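Long-range contact in endoglycosidase (Bacteroides thetaiotaomicron, PDB 6Q64), which probably hydrolyses glycosidic bonds in complex N-glycans as a glycoside hydrolase of family 18: residues Thr292-Leu305 and Glu309-Leu321. The protein carries 1 engineered substitution. Sequence-based numbering, arbitrary orientation.
Sequences TGGITYYTSVRPEL and EGNQILDYATLDL
Asp-315 OD2 takes a hydrogen bond from Tyr-298 OH at 2.5 Å on its anti side, and Thr-261 bonds to the same oxygen; OD1 is met from above the carboxylate plane by Ser-300 OG, 2.6 Å away. This is a worked example of how a buried carboxylate pins a loop to a helix: helix 311-317 of the TIM barrel is tied to the long loop that runs into it after helix 286-289. Ser-300 OG also accepts from Arg-302 N, forming an ST turn. With CG anti to the backbone N (chi1 -168°), the Tyr-298 ring is brought against the first turn of the helix, and Gln-312 CA sits over one face, 3.8 Å from the centroid, as a CH-pi contact. Replaced by a phenylalanine, Tyr-298 would probably keep this packing but leave Asp-315 OD2 without its hydroxyl partner from the loop. Nearer the start of the helix, Asn-311 ND2, which also bonds to Asn-306, reaches Tyr-298 O from above the carbonyl plane. Leu-305 CD2 packs against the backbone around Asp-315 N. Beyond the last turn, Arg-302 grips Thr-318 side-on, NE to OG1 and NH2 to O. NH2 also makes a salt bridge to Asp-320 OD2, its hydrogen bond weak, while Asp-320 OD1 pairs with Arg-326. The NH2 bond to Thr-318 O, 2.6 Å long, is nearly straight at 171°.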
ATOM      1  N   THR A 292     -19.137   4.784  -7.854  1.00 89.66           N
ATOM      2  CA  THR A 292     -19.020   5.059  -9.310  1.00 86.13           C
ATOM      3  C   THR A 292     -17.712   4.502  -9.880  1.00 79.98           C
ATOM      4  O   THR A 292     -17.562   4.575 -11.115  1.00 82.67           O
ATOM      5  CB  THR A 292     -19.148   6.564  -9.578  1.00 87.58           C
ATOM      6  OG1 THR A 292     -18.315   7.291  -8.674  1.00 88.26           O
ATOM      7  CG2 THR A 292     -20.565   7.058  -9.429  1.00 91.03           C
ATOM      8  N   GLY A 293     -16.836   3.938  -9.049  1.00 76.20           N
ATOM      9  CA  GLY A 293     -15.496   3.476  -9.477  1.00 80.25           C
ATOM     10  C   GLY A 293     -14.614   4.652  -9.870  1.00 76.64           C
ATOM     11  O   GLY A 293     -14.215   4.752 -11.044  1.00 82.18           O
ATOM     12  N   GLY A 294     -14.435   5.558  -8.917  1.00 79.43           N
ATOM     13  CA  GLY A 294     -13.819   6.888  -9.057  1.00 82.15           C
ATOM     14  C   GLY A 294     -14.689   7.837  -9.852  1.00 81.02           C
ATOM     15  O   GLY A 294     -15.887   7.596  -9.902  1.00 80.17           O
ATOM     16  N   ILE A 295     -14.071   8.831 -10.494  1.00 78.87           N
ATOM     17  CA  ILE A 295     -14.746  10.031 -11.058  1.00 82.30           C
ATOM     18  C   ILE A 295     -15.658   9.606 -12.211  1.00 80.68           C
ATOM     19  O   ILE A 295     -15.431   8.538 -12.811  1.00 78.46           O
ATOM     20  CB  ILE A 295     -13.696  11.070 -11.491  1.00 85.50           C
ATOM     21  CG1 ILE A 295     -12.746  10.538 -12.571  1.00 87.10           C
ATOM     22  CG2 ILE A 295     -12.919  11.578 -10.289  1.00 85.18           C
ATOM     23  CD1 ILE A 295     -12.379  11.574 -13.614  1.00 89.87           C
ATOM     24  N   THR A 296     -16.636  10.438 -12.531  1.00 82.70           N
ATOM     25  CA  THR A 296     -17.719  10.073 -13.473  1.00 90.74           C
ATOM     26  C   THR A 296     -17.410  10.604 -14.870  1.00 96.04           C
ATOM     27  O   THR A 296     -18.069  10.138 -15.826  1.00103.36           O
ATOM     28  CB  THR A 296     -19.030  10.624 -12.921  1.00 90.24           C
ATOM     29  OG1 THR A 296     -18.812  12.029 -12.885  1.00 89.67           O
ATOM     30  CG2 THR A 296     -19.337  10.102 -11.538  1.00 87.47           C
ATOM     31  N   TYR A 297     -16.455  11.540 -14.939  1.00 95.67           N
ATOM     32  CA  TYR A 297     -16.051  12.325 -16.134  1.00 93.53           C
ATOM     33  C   TYR A 297     -14.632  11.958 -16.579  1.00 89.05           C
ATOM     34  O   TYR A 297     -13.919  12.819 -17.063  1.00 93.58           O
ATOM     35  CB  TYR A 297     -16.093  13.818 -15.812  1.00 95.32           C
ATOM     36  CG  TYR A 297     -15.216  14.251 -14.665  1.00 93.43           C
ATOM     37  CD1 TYR A 297     -15.621  14.078 -13.354  1.00 94.46           C
ATOM     38  CD2 TYR A 297     -13.998  14.869 -14.880  1.00 90.50           C
ATOM     39  CE1 TYR A 297     -14.838  14.490 -12.287  1.00 94.06           C
ATOM     40  CE2 TYR A 297     -13.202  15.287 -13.826  1.00 92.02           C
ATOM     41  CZ  TYR A 297     -13.618  15.095 -12.519  1.00 92.03           C
ATOM     42  OH  TYR A 297     -12.846  15.503 -11.467  1.00 89.23           O
ATOM     43  N   TYR A 298     -14.220  10.710 -16.407  1.00 87.95           N
ATOM     44  CA  TYR A 298     -12.914  10.200 -16.890  1.00 84.26           C
ATOM     45  C   TYR A 298     -13.048   9.836 -18.362  1.00 86.89           C
ATOM     46  O   TYR A 298     -14.179   9.486 -18.796  1.00 85.02           O
ATOM     47  CB  TYR A 298     -12.462   8.958 -16.128  1.00 82.48           C
ATOM     48  CG  TYR A 298     -11.035   8.515 -16.334  1.00 82.67           C
ATOM     49  CD1 TYR A 298      -9.997   9.093 -15.615  1.00 84.43           C
ATOM     50  CD2 TYR A 298     -10.723   7.472 -17.197  1.00 80.90           C
ATOM     51  CE1 TYR A 298      -8.684   8.664 -15.766  1.00 81.41           C
ATOM     52  CE2 TYR A 298      -9.420   7.028 -17.357  1.00 76.50           C
ATOM     53  CZ  TYR A 298      -8.394   7.631 -16.640  1.00 77.64           C
ATOM     54  OH  TYR A 298      -7.106   7.194 -16.738  1.00 68.86           O
ATOM     55  N   THR A 299     -11.924   9.972 -19.078  1.00 86.79           N
ATOM     56  CA  THR A 299     -11.726   9.534 -20.482  1.00 84.98           C
ATOM     57  C   THR A 299     -10.545   8.573 -20.535  1.00 83.43           C
ATOM     58  O   THR A 299      -9.443   8.991 -20.149  1.00 84.19           O
ATOM     59  CB  THR A 299     -11.492  10.703 -21.436  1.00 81.22           C
ATOM     60  OG1 THR A 299     -12.294  11.779 -20.930  1.00 83.43           O
ATOM     61  CG2 THR A 299     -11.793  10.304 -22.866  1.00 77.00           C
ATOM     62  N   SER A 300     -10.816   7.331 -20.942  1.00 82.83           N
ATOM     63  CA  SER A 300      -9.822   6.244 -21.105  1.00 78.46           C
ATOM     64  C   SER A 300      -9.315   6.271 -22.535  1.00 73.64           C
ATOM     65  O   SER A 300     -10.066   6.654 -23.429  1.00 70.38           O
ATOM     66  CB  SER A 300     -10.388   4.874 -20.785  1.00 75.82           C
ATOM     67  OG  SER A 300      -9.418   3.851 -20.983  1.00 67.31           O
ATOM     68  N   VAL A 301      -8.117   5.744 -22.703  1.00 73.62           N
ATOM     69  CA  VAL A 301      -7.424   5.538 -24.007  1.00 80.85           C
ATOM     70  C   VAL A 301      -8.013   4.279 -24.666  1.00 75.99           C
ATOM     71  O   VAL A 301      -7.624   3.906 -25.781  1.00 74.78           O
ATOM     72  CB  VAL A 301      -5.907   5.466 -23.718  1.00 76.54           C
ATOM     73  CG1 VAL A 301      -5.484   4.065 -23.308  1.00 74.91           C
ATOM     74  CG2 VAL A 301      -5.089   6.007 -24.861  1.00 79.91           C
ATOM     75  N   ARG A 302      -8.893   3.604 -23.940  1.00 77.45           N
ATOM     76  CA  ARG A 302      -9.663   2.446 -24.452  1.00 79.86           C
ATOM     77  C   ARG A 302     -11.082   2.933 -24.687  1.00 83.06           C
ATOM     78  O   ARG A 302     -11.817   3.194 -23.746  1.00 86.14           O
ATOM     79  CB  ARG A 302      -9.574   1.297 -23.453  1.00 74.57           C
ATOM     80  CG  ARG A 302      -8.155   0.991 -23.005  1.00 68.14           C
ATOM     81  CD  ARG A 302      -8.095  -0.437 -22.570  1.00 66.44           C
ATOM     82  NE  ARG A 302      -6.816  -0.898 -22.056  1.00 64.91           N
ATOM     83  CZ  ARG A 302      -5.985  -1.726 -22.697  1.00 58.12           C
ATOM     84  NH1 ARG A 302      -6.251  -2.171 -23.908  1.00 57.64           N
ATOM     85  NH2 ARG A 302      -4.895  -2.149 -22.092  1.00 57.00           N
ATOM     86  N   PRO A 303     -11.492   3.160 -25.944  1.00 87.04           N
ATOM     87  CA  PRO A 303     -12.790   3.782 -26.185  1.00 86.98           C
ATOM     88  C   PRO A 303     -13.892   2.937 -25.527  1.00 83.91           C
ATOM     89  O   PRO A 303     -14.708   3.499 -24.863  1.00 87.14           O
ATOM     90  CB  PRO A 303     -12.877   3.860 -27.716  1.00 92.16           C
ATOM     91  CG  PRO A 303     -11.854   2.839 -28.216  1.00 92.48           C
ATOM     92  CD  PRO A 303     -10.760   2.819 -27.174  1.00 88.89           C
ATOM     93  N   GLU A 304     -13.826   1.611 -25.637  1.00 79.19           N
ATOM     94  CA  GLU A 304     -14.894   0.705 -25.139  1.00 78.47           C
ATOM     95  C   GLU A 304     -15.109   0.879 -23.625  1.00 77.75           C
ATOM     96  O   GLU A 304     -16.240   0.729 -23.177  1.00 85.54           O
ATOM     97  CB  GLU A 304     -14.614  -0.740 -25.556  1.00 75.29           C
ATOM     98  CG  GLU A 304     -13.506  -1.417 -24.808  1.00 73.50           C
ATOM     99  CD  GLU A 304     -12.118  -1.187 -25.382  1.00 75.87           C
ATOM    100  OE1 GLU A 304     -11.230  -1.917 -24.932  1.00 73.96           O
ATOM    101  OE2 GLU A 304     -11.911  -0.265 -26.257  1.00 78.58           O
ATOM    102  N   LEU A 305     -14.090   1.250 -22.862  1.00 76.88           N
ATOM    103  CA  LEU A 305     -14.238   1.558 -21.413  1.00 77.02           C
ATOM    104  C   LEU A 305     -15.099   2.811 -21.171  1.00 82.77           C
ATOM    105  O   LEU A 305     -15.531   2.972 -20.034  1.00 86.22           O
ATOM    106  CB  LEU A 305     -12.854   1.762 -20.790  1.00 75.51           C
ATOM    107  CG  LEU A 305     -12.294   0.583 -20.005  1.00 75.93           C
ATOM    108  CD1 LEU A 305     -12.398  -0.721 -20.785  1.00 75.53           C
ATOM    109  CD2 LEU A 305     -10.850   0.856 -19.606  1.00 74.73           C
ATOM    110  N   GLU A 309     -19.655   2.655 -16.732  1.00 97.28           N
ATOM    111  CA  GLU A 309     -19.382   3.370 -15.495  1.00 92.56           C
ATOM    112  C   GLU A 309     -18.115   2.771 -14.862  1.00 86.67           C
ATOM    113  O   GLU A 309     -17.876   1.555 -15.058  1.00 79.48           O
ATOM    114  CB  GLU A 309     -20.658   3.281 -14.651  1.00 94.80           C
ATOM    115  CG  GLU A 309     -20.474   3.464 -13.150  1.00 97.82           C
ATOM    116  CD  GLU A 309     -21.784   3.517 -12.367  1.00 98.04           C
ATOM    117  OE1 GLU A 309     -22.444   2.463 -12.200  1.00 93.39           O
ATOM    118  OE2 GLU A 309     -22.153   4.625 -11.968  1.00 98.51           O
ATOM    119  N   GLY A 310     -17.335   3.565 -14.124  1.00 83.57           N
ATOM    120  CA  GLY A 310     -16.123   3.078 -13.414  1.00 85.57           C
ATOM    121  C   GLY A 310     -14.855   3.037 -14.290  1.00 85.58           C
ATOM    122  O   GLY A 310     -13.889   2.251 -13.969  1.00 72.69           O
ATOM    123  N   ASN A 311     -14.813   3.856 -15.351  1.00 81.65           N
ATOM    124  CA  ASN A 311     -13.770   3.760 -16.404  1.00 76.89           C
ATOM    125  C   ASN A 311     -12.413   4.245 -15.847  1.00 69.57           C
ATOM    126  O   ASN A 311     -11.426   3.698 -16.297  1.00 72.72           O
ATOM    127  CB  ASN A 311     -14.241   4.373 -17.728  1.00 73.42           C
ATOM    128  CG  ASN A 311     -14.408   5.862 -17.660  1.00 76.63           C
ATOM    129  OD1 ASN A 311     -14.525   6.409 -16.570  1.00 77.69           O
ATOM    130  ND2 ASN A 311     -14.383   6.520 -18.813  1.00 79.36           N
ATOM    131  N   GLN A 312     -12.360   5.113 -14.833  1.00 67.97           N
ATOM    132  CA  GLN A 312     -11.114   5.474 -14.091  1.00 66.35           C
ATOM    133  C   GLN A 312     -10.478   4.184 -13.587  1.00 65.37           C
ATOM    134  O   GLN A 312      -9.421   3.817 -14.096  1.00 71.46           O
ATOM    135  CB  GLN A 312     -11.336   6.478 -12.950  1.00 69.54           C
ATOM    136  CG  GLN A 312     -10.071   6.928 -12.222  1.00 68.94           C
ATOM    137  CD  GLN A 312     -10.212   8.163 -11.347  1.00 71.94           C
ATOM    138  OE1 GLN A 312     -10.824   8.199 -10.270  1.00 71.60           O
ATOM    139  NE2 GLN A 312      -9.574   9.225 -11.782  1.00 72.98           N
ATOM    140  N   ILE A 313     -11.085   3.469 -12.653  1.00 70.49           N
ATOM    141  CA  ILE A 313     -10.411   2.285 -12.026  1.00 69.00           C
ATOM    142  C   ILE A 313     -10.135   1.195 -13.077  1.00 67.25           C
ATOM    143  O   ILE A 313      -9.223   0.364 -12.884  1.00 68.80           O
ATOM    144  CB  ILE A 313     -11.204   1.731 -10.832  1.00 71.91           C
ATOM    145  CG1 ILE A 313     -10.347   0.743 -10.031  1.00 70.17           C
ATOM    146  CG2 ILE A 313     -12.518   1.127 -11.300  1.00 74.21           C
ATOM    147  CD1 ILE A 313     -10.775   0.552  -8.592  1.00 69.00           C
ATOM    148  N   LEU A 314     -10.876   1.143 -14.168  1.00 68.20           N
ATOM    149  CA  LEU A 314     -10.690  -0.006 -15.087  1.00 70.22           C
ATOM    150  C   LEU A 314      -9.552   0.342 -16.029  1.00 75.84           C
ATOM    151  O   LEU A 314      -8.814  -0.589 -16.408  1.00 78.02           O
ATOM    152  CB  LEU A 314     -11.985  -0.309 -15.846  1.00 72.40           C
ATOM    153  CG  LEU A 314     -13.192  -0.661 -14.978  1.00 70.58           C
ATOM    154  CD1 LEU A 314     -14.419  -0.860 -15.838  1.00 74.91           C
ATOM    155  CD2 LEU A 314     -12.917  -1.899 -14.158  1.00 70.10           C
ATOM    156  N   ASP A 315      -9.454   1.628 -16.397  1.00 71.69           N
ATOM    157  CA  ASP A 315      -8.332   2.142 -17.203  1.00 66.78           C
ATOM    158  C   ASP A 315      -7.055   1.855 -16.429  1.00 64.49           C
ATOM    159  O   ASP A 315      -6.109   1.286 -17.016  1.00 66.48           O
ATOM    160  CB  ASP A 315      -8.461   3.634 -17.490  1.00 71.41           C
ATOM    161  CG  ASP A 315      -7.443   4.126 -18.507  1.00 72.50           C
ATOM    162  OD1 ASP A 315      -7.290   3.452 -19.575  1.00 66.32           O
ATOM    163  OD2 ASP A 315      -6.788   5.150 -18.195  1.00 70.41           O
ATOM    164  N   TYR A 316      -7.056   2.200 -15.143  1.00 61.05           N
ATOM    165  CA  TYR A 316      -5.859   2.031 -14.285  1.00 59.56           C
ATOM    166  C   TYR A 316      -5.422   0.560 -14.337  1.00 61.91           C
ATOM    167  O   TYR A 316      -4.283   0.208 -14.631  1.00 60.94           O
ATOM    168  CB  TYR A 316      -6.127   2.543 -12.874  1.00 55.45           C
ATOM    169  CG  TYR A 316      -6.237   4.037 -12.738  1.00 56.22           C
ATOM    170  CD1 TYR A 316      -6.507   4.870 -13.818  1.00 64.04           C
ATOM    171  CD2 TYR A 316      -6.070   4.644 -11.508  1.00 56.90           C
ATOM    172  CE1 TYR A 316      -6.613   6.258 -13.681  1.00 64.06           C
ATOM    173  CE2 TYR A 316      -6.209   6.021 -11.340  1.00 58.45           C
ATOM    174  CZ  TYR A 316      -6.501   6.828 -12.424  1.00 62.32           C
ATOM    175  OH  TYR A 316      -6.630   8.172 -12.256  1.00 69.25           O
ATOM    176  N   ALA A 317      -6.346  -0.339 -14.084  1.00 68.99           N
ATOM    177  CA  ALA A 317      -6.001  -1.767 -13.934  1.00 68.62           C
ATOM    178  C   ALA A 317      -5.424  -2.295 -15.243  1.00 61.55           C
ATOM    179  O   ALA A 317      -4.699  -3.280 -15.153  1.00 63.51           O
ATOM    180  CB  ALA A 317      -7.220  -2.558 -13.516  1.00 72.29           C
ATOM    181  N   THR A 318      -5.798  -1.722 -16.389  1.00 55.12           N
ATOM    182  CA  THR A 318      -5.441  -2.279 -17.716  1.00 60.77           C
ATOM    183  C   THR A 318      -4.383  -1.394 -18.405  1.00 61.03           C
ATOM    184  O   THR A 318      -4.225  -1.570 -19.640  1.00 56.06           O
ATOM    185  CB  THR A 318      -6.657  -2.386 -18.635  1.00 59.38           C
ATOM    186  OG1 THR A 318      -7.140  -1.061 -18.788  1.00 62.38           O
ATOM    187  CG2 THR A 318      -7.754  -3.270 -18.094  1.00 66.44           C
ATOM    188  N   LEU A 319      -3.709  -0.516 -17.644  1.00 56.88           N
ATOM    189  CA  LEU A 319      -2.858   0.590 -18.158  1.00 59.67           C
ATOM    190  C   LEU A 319      -1.580   0.008 -18.739  1.00 62.44           C
ATOM    191  O   LEU A 319      -0.750  -0.465 -17.936  1.00 64.27           O
ATOM    192  CB  LEU A 319      -2.505   1.526 -17.015  1.00 59.68           C
ATOM    193  CG  LEU A 319      -1.792   2.799 -17.428  1.00 62.88           C
ATOM    194  CD1 LEU A 319      -2.706   3.692 -18.219  1.00 65.98           C
ATOM    195  CD2 LEU A 319      -1.306   3.562 -16.218  1.00 65.77           C
ATOM    196  N   ASP A 320      -1.496  -0.033 -20.073  1.00 63.21           N
ATOM    197  CA  ASP A 320      -0.287  -0.383 -20.860  1.00 60.07           C
ATOM    198  C   ASP A 320       0.528   0.890 -20.941  1.00 55.90           C
ATOM    199  O   ASP A 320       0.016   1.839 -21.478  1.00 58.78           O
ATOM    200  CB  ASP A 320      -0.699  -0.933 -22.225  1.00 59.48           C
ATOM    201  CG  ASP A 320      -1.312  -2.323 -22.096  1.00 62.06           C
ATOM    202  OD1 ASP A 320      -1.009  -2.985 -21.044  1.00 56.77           O
ATOM    203  OD2 ASP A 320      -2.005  -2.771 -23.074  1.00 62.47           O
ATOM    204  N   LEU A 321       1.696   0.936 -20.321  1.00 61.05           N
ATOM    205  CA  LEU A 321       2.622   2.115 -20.390  1.00 62.11           C
ATOM    206  C   LEU A 321       3.345   2.215 -21.724  1.00 57.67           C
ATOM    207  O   LEU A 321       3.274   1.319 -22.548  1.00 60.81           O
ATOM    208  CB  LEU A 321       3.566   1.978 -19.210  1.00 62.68           C
ATOM    209  CG  LEU A 321       2.781   2.215 -17.935  1.00 69.47           C
ATOM    210  CD1 LEU A 321       3.014   1.151 -16.891  1.00 71.43           C
ATOM    211  CD2 LEU A 321       3.065   3.599 -17.418  1.00 71.79           C
TER